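Local coordinates for uncharacterized protein (Parabacteroides distasonis, PDB 3LM3) that is of unknown function but is probably a glycoside hydrolase or carbohydrate deacetylase, at residues R92-V95 and V96-K100; G84-N87 and Y88-I91; H264-A267 and I268-K272; V123-E126 and M127-I131. All coordinates share one frame; numbering follows the deposited sequence.

Contact 1: residues R92-V95 and V96-K100; sequences RDYV and VECQK
C98 N donates to Y94 O at 2.9 Å, one of four i to i+4 backbone bonds that join R92-V95 to V96-K100 within helix 86-102. V96 N to R92 O, E97 N to D93 O and Q99 N to V95 O are the others. All four are standard alpha-helical bonds. The side chains of Y94 and C98 meet on the same side of the helix. C98 SG sits over one face of the Y94 ring, 3.4 Å from CZ and displaced toward the rim. This is a sulfur-aromatic contact. CG of Y94 is anti to its own N (chi1 172°), and this turns the ring along the helix over the next turn, where the thiol lies. E97 passes the ring at about a right angle, with OE1 4.0 Å from Y94 CD1. Helix 53-64 packs on Y94 through L53, V56, R57 and R60. V95 and C98 touch W74 of strand 73-76. With an alanine in place of Y94, C98 SG would probably lose its aromatic cover and a gap would open toward helix 53-64. The chemistry is therefore mixed: the backbone bonds set the helix, while a polarisable sulfur and an aromatic face give the side chains a weak, mainly dispersive attraction.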
loop_
_atom_site.group_PDB
_atom_site.type_symbol
_atom_site.label_atom_id
_atom_site.label_comp_id
_atom_site.label_asym_id
_atom_site.label_seq_id
_atom_site.Cartn_x
_atom_site.Cartn_y
_atom_site.Cartn_z
ATOM N N ARG A 92 -7.571 8.841 21.420
ATOM C CA ARG A 92 -8.136 9.835 20.529
ATOM C C ARG A 92 -7.643 11.256 20.905
ATOM O O ARG A 92 -7.273 12.037 20.028
ATOM C CB ARG A 92 -9.671 9.795 20.488
ATOM C CG ARG A 92 -10.244 8.562 19.750
ATOM C CD ARG A 92 -11.732 8.639 19.538
ATOM N NE ARG A 92 -12.466 8.739 20.781
ATOM C CZ ARG A 92 -12.927 7.705 21.492
ATOM N NH1 ARG A 92 -12.732 6.447 21.111
ATOM N NH2 ARG A 92 -13.575 7.937 22.604
ATOM N N ASP A 93 -7.631 11.593 22.188
ATOM C CA ASP A 93 -7.198 12.921 22.625
ATOM C C ASP A 93 -5.744 13.154 22.218
ATOM O O ASP A 93 -5.401 14.231 21.734
ATOM C CB ASP A 93 -7.346 13.107 24.146
ATOM C CG ASP A 93 -8.790 13.235 24.615
ATOM O OD1 ASP A 93 -9.721 13.422 23.808
ATOM O OD2 ASP A 93 -8.972 13.162 25.845
ATOM N N TYR A 94 -4.903 12.139 22.376
ATOM C CA TYR A 94 -3.497 12.266 22.020
ATOM C C TYR A 94 -3.325 12.446 20.521
ATOM O O TYR A 94 -2.534 13.267 20.050
ATOM C CB TYR A 94 -2.724 11.023 22.486
ATOM C CG TYR A 94 -1.290 10.979 21.999
ATOM C CD1 TYR A 94 -0.334 11.807 22.550
ATOM C CD2 TYR A 94 -0.905 10.159 20.971
ATOM C CE1 TYR A 94 0.966 11.791 22.097
ATOM C CE2 TYR A 94 0.387 10.132 20.528
ATOM C CZ TYR A 94 1.313 10.958 21.085
ATOM O OH TYR A 94 2.619 10.953 20.622
ATOM N N VAL A 95 -4.075 11.696 19.743
ATOM C CA VAL A 95 -4.007 11.816 18.305
ATOM C C VAL A 95 -4.461 13.215 17.828
ATOM O O VAL A 95 -3.879 13.801 16.908
ATOM C CB VAL A 95 -4.812 10.684 17.621
ATOM C CG1 VAL A 95 -5.055 11.015 16.186
ATOM C CG2 VAL A 95 -4.048 9.360 17.754
ATOM N N VAL A 96 -5.479 13.793 18.478
ATOM C CA VAL A 96 -5.879 15.167 18.159
ATOM C C VAL A 96 -4.730 16.158 18.470
ATOM O O VAL A 96 -4.434 17.064 17.678
ATOM C CB VAL A 96 -7.154 15.564 18.882
ATOM C CG1 VAL A 96 -7.446 17.070 18.676
ATOM C CG2 VAL A 96 -8.352 14.720 18.381
ATOM N N GLU A 97 -4.075 15.970 19.606
ATOM C CA GLU A 97 -2.887 16.768 19.968
ATOM C C GLU A 97 -1.831 16.629 18.886
ATOM O O GLU A 97 -1.153 17.584 18.560
ATOM C CB GLU A 97 -2.337 16.329 21.314
ATOM C CG GLU A 97 -3.204 16.719 22.515
ATOM C CD GLU A 97 -2.896 15.994 23.841
ATOM O OE1 GLU A 97 -2.009 15.127 23.930
ATOM O OE2 GLU A 97 -3.589 16.298 24.839
ATOM N N CYS A 98 -1.652 15.421 18.348
ATOM C CA CYS A 98 -0.654 15.195 17.275
ATOM C C CYS A 98 -1.027 15.877 15.954
ATOM O O CYS A 98 -0.171 16.369 15.223
ATOM C CB CYS A 98 -0.487 13.695 17.037
ATOM S SG CYS A 98 0.371 12.821 18.354
ATOM N N GLN A 99 -2.312 15.891 15.633
ATOM C CA GLN A 99 -2.776 16.596 14.454
ATOM C C GLN A 99 -2.361 18.077 14.571
ATOM O O GLN A 99 -1.840 18.664 13.624
ATOM C CB GLN A 99 -4.286 16.420 14.292
ATOM C CG GLN A 99 -4.867 16.949 13.012
ATOM C CD GLN A 99 -4.949 18.456 12.947
ATOM O OE1 GLN A 99 -5.224 19.119 13.954
ATOM N NE2 GLN A 99 -4.777 19.006 11.743
ATOM N N LYS A 100 -2.592 18.663 15.736
ATOM C CA LYS A 100 -2.289 20.077 15.974
ATOM C C LYS A 100 -0.783 20.351 16.023
ATOM O O LYS A 100 -0.296 21.359 15.464
ATOM C CB LYS A 100 -2.980 20.514 17.274
ATOM C CG LYS A 100 -4.492 20.535 17.148
ATOM C CD LYS A 100 -5.169 20.880 18.472
ATOM C CE LYS A 100 -6.698 20.741 18.369
ATOM N NZ LYS A 100 -7.348 20.826 19.719
#

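Contact 2: residues G84-N87 and Y88-I91; sequences GRKN and YREI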
loop_
_atom_site.group_PDB
_atom_site.type_symbol
_atom_site.label_atom_id
_atom_site.label_comp_id
_atom_site.label_asym_id
_atom_site.label_seq_id
_atom_site.Cartn_x
_atom_site.Cartn_y
_atom_site.Cartn_z
ATOM N N GLY A 84 -16.055 4.179 24.124
ATOM C CA GLY A 84 -16.103 5.132 25.214
ATOM C C GLY A 84 -15.173 4.827 26.365
ATOM O O GLY A 84 -15.139 5.588 27.340
ATOM N N ARG A 85 -14.461 3.711 26.299
ATOM C CA ARG A 85 -13.531 3.342 27.379
ATOM C C ARG A 85 -12.302 4.245 27.453
ATOM O O ARG A 85 -11.880 4.855 26.481
ATOM C CB ARG A 85 -13.154 1.862 27.333
ATOM C CG ARG A 85 -14.354 0.976 27.677
ATOM C CD ARG A 85 -14.062 -0.495 27.427
ATOM N NE ARG A 85 -14.083 -0.773 25.989
ATOM C CZ ARG A 85 -14.027 -1.986 25.459
ATOM N NH1 ARG A 85 -13.880 -3.047 26.249
ATOM N NH2 ARG A 85 -14.077 -2.138 24.150
ATOM N N LYS A 86 -11.744 4.349 28.641
ATOM C CA LYS A 86 -10.757 5.368 28.933
ATOM C C LYS A 86 -9.528 5.302 28.017
ATOM O O LYS A 86 -9.029 6.343 27.552
ATOM C CB LYS A 86 -10.344 5.259 30.394
ATOM C CG LYS A 86 -9.204 6.164 30.793
ATOM C CD LYS A 86 -8.977 6.124 32.302
ATOM C CE LYS A 86 -7.751 6.939 32.674
ATOM N NZ LYS A 86 -7.559 7.062 34.137
ATOM N N ASN A 87 -9.041 4.097 27.711
ATOM C CA ASN A 87 -7.882 3.975 26.825
ATOM C C ASN A 87 -8.133 4.563 25.444
ATOM O O ASN A 87 -7.295 5.301 24.906
ATOM C CB ASN A 87 -7.349 2.542 26.724
ATOM C CG ASN A 87 -8.338 1.564 26.135
ATOM O OD1 ASN A 87 -9.526 1.544 26.501
ATOM N ND2 ASN A 87 -7.837 0.695 25.274
ATOM N N TYR A 88 -9.286 4.241 24.866
ATOM C CA TYR A 88 -9.607 4.748 23.537
ATOM C C TYR A 88 -9.852 6.232 23.579
ATOM O O TYR A 88 -9.445 6.937 22.670
ATOM C CB TYR A 88 -10.741 3.980 22.872
ATOM C CG TYR A 88 -10.254 2.617 22.445
ATOM C CD1 TYR A 88 -9.364 2.462 21.394
ATOM C CD2 TYR A 88 -10.618 1.476 23.147
ATOM C CE1 TYR A 88 -8.877 1.216 21.016
ATOM C CE2 TYR A 88 -10.132 0.237 22.781
ATOM C CZ TYR A 88 -9.278 0.096 21.726
ATOM O OH TYR A 88 -8.775 -1.145 21.357
ATOM N N ARG A 89 -10.465 6.736 24.632
ATOM C CA ARG A 89 -10.653 8.186 24.761
ATOM C C ARG A 89 -9.293 8.902 24.833
ATOM O O ARG A 89 -9.079 9.910 24.137
ATOM C CB ARG A 89 -11.514 8.530 25.972
ATOM C CG ARG A 89 -11.784 10.015 26.124
ATOM C CD ARG A 89 -12.949 10.273 27.083
ATOM N NE ARG A 89 -12.967 9.326 28.208
ATOM C CZ ARG A 89 -12.044 9.282 29.165
ATOM N NH1 ARG A 89 -11.012 10.126 29.138
ATOM N NH2 ARG A 89 -12.148 8.393 30.149
ATOM N N GLU A 90 -8.385 8.373 25.652
ATOM C CA GLU A 90 -7.038 8.930 25.807
ATOM C C GLU A 90 -6.253 8.894 24.507
ATOM O O GLU A 90 -5.549 9.844 24.147
ATOM C CB GLU A 90 -6.241 8.191 26.892
ATOM C CG GLU A 90 -6.731 8.419 28.313
ATOM C CD GLU A 90 -5.955 7.596 29.348
ATOM O OE1 GLU A 90 -5.395 6.510 29.037
ATOM O OE2 GLU A 90 -5.920 8.027 30.503
ATOM N N ILE A 91 -6.358 7.791 23.779
ATOM C CA ILE A 91 -5.688 7.687 22.493
ATOM C C ILE A 91 -6.252 8.702 21.505
ATOM O O ILE A 91 -5.478 9.365 20.790
ATOM C CB ILE A 91 -5.766 6.243 21.918
ATOM C CG1 ILE A 91 -4.872 5.334 22.746
ATOM C CG2 ILE A 91 -5.357 6.232 20.463
ATOM C CD1 ILE A 91 -5.186 3.817 22.535
HETATM O O HOH W 1 -15.582 8.191 27.218
HETATM O O HOH W 2 -14.264 6.533 29.743
#
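N87 and Y88 lie side by side at the start of helix 86-102. The N87 amide carries its ND2 over one face of the Y88 ring, 3.4 Å from CE2 and offset toward the rim. The two planes are 57° apart, so the groups do not stack flat. CG of N87 takes the crowded position between the backbone N and the carbonyl carbon (chi1 63°), which brings the amide alongside the Y88 ring. Outside partners fix both polar ends: N87 ND2 donates to H51 O, and Y88 OH bonds to R30 O. K86 reaches along the helix to E90. Its CE is 3.0 Å from E90 OE2, but NZ stays 4.1 Å from that oxygen, so the opposite charges are near without forming a salt bridge. R89 is modelled in two conformers. In one of them NH2 comes within 3.6 Å of K86 CB, and two waters bridge the guanidinium edge to G84 O, one from NE and one from NH2. R85 occupies the N-cap position, and R89 N donates to R85 O at 3.0 Å. Such features belong to a helix N-terminus, where the first turn closes and water can link the preceding loop to a side chain one turn on.

Contact 3: residues H264-A267 and I268-K272; sequences HTEA and IHFDK
I268 lies against T265 in helix 255-277, where the regular alpha turn gives way to a wider pi-type turn at 268-272. I268 CG1 is anti to the carbonyl carbon (chi1 -60°), which brings it back along the helix to 3.4 Å from T265 O. Its CD1 continues to 4.3 Å from T265 CG2. I268 N makes only weak bonds, to H264 O and T265 O. The H269 ring presents CD2 edge-on to T265 O, in the ring plane, at 3.4 Å. Its ND1 bonds to Y190 OH, which helps fix the ring's rotation. The F270 ring comes near E266 O, and it also meets W314 edge-to-face. E266 O takes two backbone donors. F270 N approaches in the carbonyl plane, while H269 N comes from above it, 52° out. The E266 carboxylate bonds to T310 OG1 and W306 NE1 of helix 296-313. D271 CG is anti to its carbonyl carbon (chi1 -74°), and this places OD2 3.5 Å from A267 CB. The carboxylate is gripped by a salt bridge to R313 and a hydrogen bond to W314, so a group held in place lies against the A267 methyl. Further along, one water spans the turn: it donates to A267 O at 2.9 Å and accepts from K272 N at 3.1 Å.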
loop_
_atom_site.group_PDB
_atom_site.type_symbol
_atom_site.label_atom_id
_atom_site.label_comp_id
_atom_site.label_asym_id
_atom_site.label_seq_id
_atom_site.Cartn_x
_atom_site.Cartn_y
_atom_site.Cartn_z
ATOM N N HIS A 264 16.985 -2.259 1.671
ATOM C CA HIS A 264 17.060 -2.743 0.300
ATOM C C HIS A 264 15.778 -2.415 -0.469
ATOM O O HIS A 264 15.804 -1.955 -1.616
ATOM C CB HIS A 264 17.278 -4.259 0.292
ATOM C CG HIS A 264 17.141 -4.877 -1.061
ATOM N ND1 HIS A 264 18.181 -4.899 -1.960
ATOM C CD2 HIS A 264 16.079 -5.454 -1.682
ATOM C CE1 HIS A 264 17.774 -5.490 -3.070
ATOM N NE2 HIS A 264 16.497 -5.809 -2.939
ATOM N N THR A 265 14.639 -2.682 0.172
ATOM C CA THR A 265 13.358 -2.436 -0.466
ATOM C C THR A 265 13.162 -0.956 -0.709
ATOM O O THR A 265 12.712 -0.554 -1.808
ATOM C CB THR A 265 12.221 -3.043 0.341
ATOM O OG1 THR A 265 12.430 -4.467 0.483
ATOM C CG2 THR A 265 10.884 -2.802 -0.326
ATOM N N GLU A 266 13.531 -0.125 0.264
ATOM C CA GLU A 266 13.453 1.320 0.023
ATOM C C GLU A 266 14.342 1.771 -1.110
ATOM O O GLU A 266 13.986 2.671 -1.873
ATOM C CB GLU A 266 13.747 2.130 1.276
ATOM C CG GLU A 266 12.731 1.918 2.342
ATOM C CD GLU A 266 12.865 2.898 3.467
ATOM O OE1 GLU A 266 14.026 3.218 3.880
ATOM O OE2 GLU A 266 11.834 3.365 3.969
ATOM N N ALA A 267 15.518 1.143 -1.252
ATOM C CA ALA A 267 16.465 1.545 -2.292
ATOM C C ALA A 267 15.930 1.293 -3.715
ATOM O O ALA A 267 16.329 1.984 -4.647
ATOM C CB ALA A 267 17.813 0.859 -2.098
ATOM N N ILE A 268 15.005 0.349 -3.876
ATOM C CA ILE A 268 14.334 0.170 -5.159
ATOM C C ILE A 268 13.733 1.494 -5.635
ATOM O O ILE A 268 13.746 1.842 -6.831
ATOM C CB ILE A 268 13.203 -0.877 -5.056
ATOM C CG1 ILE A 268 13.754 -2.231 -4.620
ATOM C CG2 ILE A 268 12.374 -1.002 -6.369
ATOM C CD1 ILE A 268 12.622 -3.272 -4.282
ATOM N N HIS A 269 13.208 2.247 -4.672
ATOM C CA HIS A 269 12.514 3.505 -4.900
ATOM C C HIS A 269 13.394 4.728 -4.804
ATOM O O HIS A 269 13.246 5.673 -5.578
ATOM C CB HIS A 269 11.362 3.579 -3.902
ATOM C CG HIS A 269 10.405 2.470 -4.111
ATOM N ND1 HIS A 269 9.421 2.543 -5.075
ATOM C CD2 HIS A 269 10.411 1.194 -3.669
ATOM C CE1 HIS A 269 8.820 1.375 -5.166
ATOM N NE2 HIS A 269 9.403 0.535 -4.323
ATOM N N PHE A 270 14.280 4.728 -3.825
ATOM C CA PHE A 270 15.052 5.935 -3.504
ATOM C C PHE A 270 16.402 6.025 -4.210
ATOM O O PHE A 270 16.998 7.100 -4.227
ATOM C CB PHE A 270 15.222 6.027 -1.990
ATOM C CG PHE A 270 13.938 6.280 -1.208
ATOM C CD1 PHE A 270 12.756 6.673 -1.828
ATOM C CD2 PHE A 270 13.955 6.200 0.184
ATOM C CE1 PHE A 270 11.615 6.943 -1.079
ATOM C CE2 PHE A 270 12.805 6.464 0.932
ATOM C CZ PHE A 270 11.645 6.846 0.283
ATOM N N ASP A 271 16.855 4.929 -4.823
ATOM C CA ASP A 271 18.035 4.955 -5.696
ATOM C C ASP A 271 17.553 4.921 -7.153
ATOM O O ASP A 271 17.214 5.978 -7.724
ATOM C CB ASP A 271 18.981 3.807 -5.319
ATOM C CG ASP A 271 19.741 4.064 -4.011
ATOM O OD1 ASP A 271 19.871 5.235 -3.579
ATOM O OD2 ASP A 271 20.232 3.038 -3.440
ATOM N N LYS A 272 17.416 3.746 -7.745
ATOM C CA LYS A 272 17.069 3.620 -9.165
ATOM C C LYS A 272 15.674 4.154 -9.485
ATOM O O LYS A 272 15.473 4.798 -10.493
ATOM C CB LYS A 272 17.193 2.159 -9.604
ATOM C CG LYS A 272 16.822 1.862 -11.053
ATOM C CD LYS A 272 17.788 2.449 -12.059
ATOM C CE LYS A 272 17.739 1.638 -13.357
ATOM N NZ LYS A 272 18.728 2.105 -14.356
HETATM O O HOH W 3 18.075 0.871 -6.740
#

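Contact 4: residues V123-E126 and M127-I131; sequences VNRE and MSEAI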
loop_
_atom_site.group_PDB
_atom_site.type_symbol
_atom_site.label_atom_id
_atom_site.label_comp_id
_atom_site.label_asym_id
_atom_site.label_seq_id
_atom_site.Cartn_x
_atom_site.Cartn_y
_atom_site.Cartn_z
ATOM N N VAL A 123 -20.403 0.587 2.701
ATOM C CA VAL A 123 -19.081 1.153 2.829
ATOM C C VAL A 123 -19.161 2.665 2.693
ATOM O O VAL A 123 -18.578 3.386 3.507
ATOM C CB VAL A 123 -18.081 0.549 1.833
ATOM C CG1 VAL A 123 -16.701 1.209 1.954
ATOM C CG2 VAL A 123 -17.961 -0.991 2.006
ATOM N N ASN A 124 -19.873 3.158 1.679
ATOM C CA ASN A 124 -19.942 4.603 1.476
ATOM C C ASN A 124 -20.563 5.309 2.693
ATOM O O ASN A 124 -20.042 6.320 3.189
ATOM C CB ASN A 124 -20.746 4.947 0.210
ATOM C CG ASN A 124 -20.066 4.471 -1.052
ATOM O OD1 ASN A 124 -18.878 4.137 -1.034
ATOM N ND2 ASN A 124 -20.819 4.397 -2.152
ATOM N N ARG A 125 -21.668 4.768 3.173
ATOM C CA ARG A 125 -22.384 5.344 4.296
ATOM C C ARG A 125 -21.491 5.393 5.532
ATOM O O ARG A 125 -21.461 6.399 6.244
ATOM C CB ARG A 125 -23.666 4.562 4.580
ATOM C CG ARG A 125 -24.400 5.023 5.807
ATOM C CD ARG A 125 -25.738 4.309 5.960
ATOM N NE ARG A 125 -25.570 2.859 6.129
ATOM C CZ ARG A 125 -25.875 1.907 5.246
ATOM N NH1 ARG A 125 -26.386 2.184 4.058
ATOM N NH2 ARG A 125 -25.654 0.639 5.558
ATOM N N GLU A 126 -20.777 4.300 5.813
ATOM C CA GLU A 126 -19.957 4.228 7.009
ATOM C C GLU A 126 -18.699 5.078 6.888
ATOM O O GLU A 126 -18.285 5.692 7.871
ATOM C CB GLU A 126 -19.661 2.762 7.364
ATOM C CG GLU A 126 -20.967 2.049 7.756
ATOM C CD GLU A 126 -20.806 0.627 8.245
ATOM O OE1 GLU A 126 -19.661 0.142 8.323
ATOM O OE2 GLU A 126 -21.856 0.006 8.551
HETATM N N MSE A 127 -18.115 5.195 5.701
HETATM C CA MSE A 127 -17.044 6.160 5.505
HETATM C C MSE A 127 -17.527 7.560 5.850
HETATM O O MSE A 127 -16.810 8.301 6.543
HETATM C CB MSE A 127 -16.483 6.129 4.070
HETATM C CG MSE A 127 -15.682 4.907 3.734
HETATM SE SE MSE A 127 -14.695 4.993 2.079
HETATM C CE MSE A 127 -16.189 5.359 0.897
ATOM N N SER A 128 -18.707 7.954 5.373
ATOM C CA SER A 128 -19.246 9.260 5.721
ATOM C C SER A 128 -19.437 9.436 7.224
ATOM O O SER A 128 -19.135 10.506 7.784
ATOM C CB SER A 128 -20.533 9.501 4.961
ATOM O OG SER A 128 -20.238 9.663 3.580
ATOM N N GLU A 129 -19.926 8.399 7.893
ATOM C CA GLU A 129 -20.099 8.466 9.350
ATOM C C GLU A 129 -18.771 8.671 10.067
ATOM O O GLU A 129 -18.669 9.470 11.014
ATOM C CB GLU A 129 -20.759 7.170 9.866
ATOM C CG GLU A 129 -22.231 7.044 9.525
ATOM C CD GLU A 129 -22.844 5.692 9.880
ATOM O OE1 GLU A 129 -22.112 4.765 10.331
ATOM O OE2 GLU A 129 -24.062 5.540 9.632
ATOM N N ALA A 130 -17.757 7.931 9.658
ATOM C CA ALA A 130 -16.424 8.073 10.260
ATOM C C ALA A 130 -15.815 9.437 10.015
ATOM O O ALA A 130 -15.222 10.023 10.925
ATOM C CB ALA A 130 -15.475 6.978 9.704
ATOM N N ILE A 131 -15.956 9.953 8.800
ATOM C CA ILE A 131 -15.434 11.283 8.468
ATOM C C ILE A 131 -16.075 12.336 9.373
ATOM O O ILE A 131 -15.390 13.214 9.893
ATOM C CB ILE A 131 -15.652 11.635 6.996
ATOM C CG1 ILE A 131 -14.770 10.774 6.085
ATOM C CG2 ILE A 131 -15.356 13.130 6.723
ATOM C CD1 ILE A 131 -15.272 10.699 4.665
HETATM O O HOH W 4 -24.985 3.142 8.950
#
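N124 and M127 lie side by side and point the same way on helix 120-138, a regular alpha-helix held here by i to i+4 backbone bonds. M127, present as selenomethionine, bends at its third torsion (chi3 -57°). The bend brings CE back to 3.5 Å from N124 OD1. The amide itself is bound by N156 and D155 at helix 154-163. M127 CG lies 4.2 Å from V123 CG1, a looser apolar touch. S128 OG bonds to E164 and Y159. R125 and E129 also run side by side. Their guanidinium and carboxylate planes are 58° apart, and R125 NE stays 4.7 Å from E129 OE2, so the charges do not meet directly. E126 crosses E129, its CG 3.9 Å from E129 OE1, with the carboxylate planes nearly parallel (16° apart). Each acid has a basic partner: R122 for E126, R38 for E129. E126 OE1 also bonds to S37 OG. The basic partners probably ease the repulsion between the acids. A glutamine in place of E129 would probably leave R38 without its charged mate and disturb the water bridge to R125. That single water lies in the guanidinium plane, accepts from R125 NE at 2.9 Å and donates to E129 OE2 at 2.7 Å.

Contact 2 comes first along the chain. It spans the loop end at G84 and the first turn of helix 86-102. Contact 1 follows on the same helix without a break, with its centre about 13 Å away. Contact 4 lies on helix 120-138, its centre about 21 Å from that of each of the first two. M137 of that helix touches contact 1. Contact 3 comes last, on helix 255-277, across the chain's centre from contact 4. Each contact is local to one helix, so none closes a long loop, and none nests or crosses. Contacts 1 and 2 face helix 53-64, contact 4 faces helix 154-163, and contact 3 joins helix 296-313 to strand 341-346.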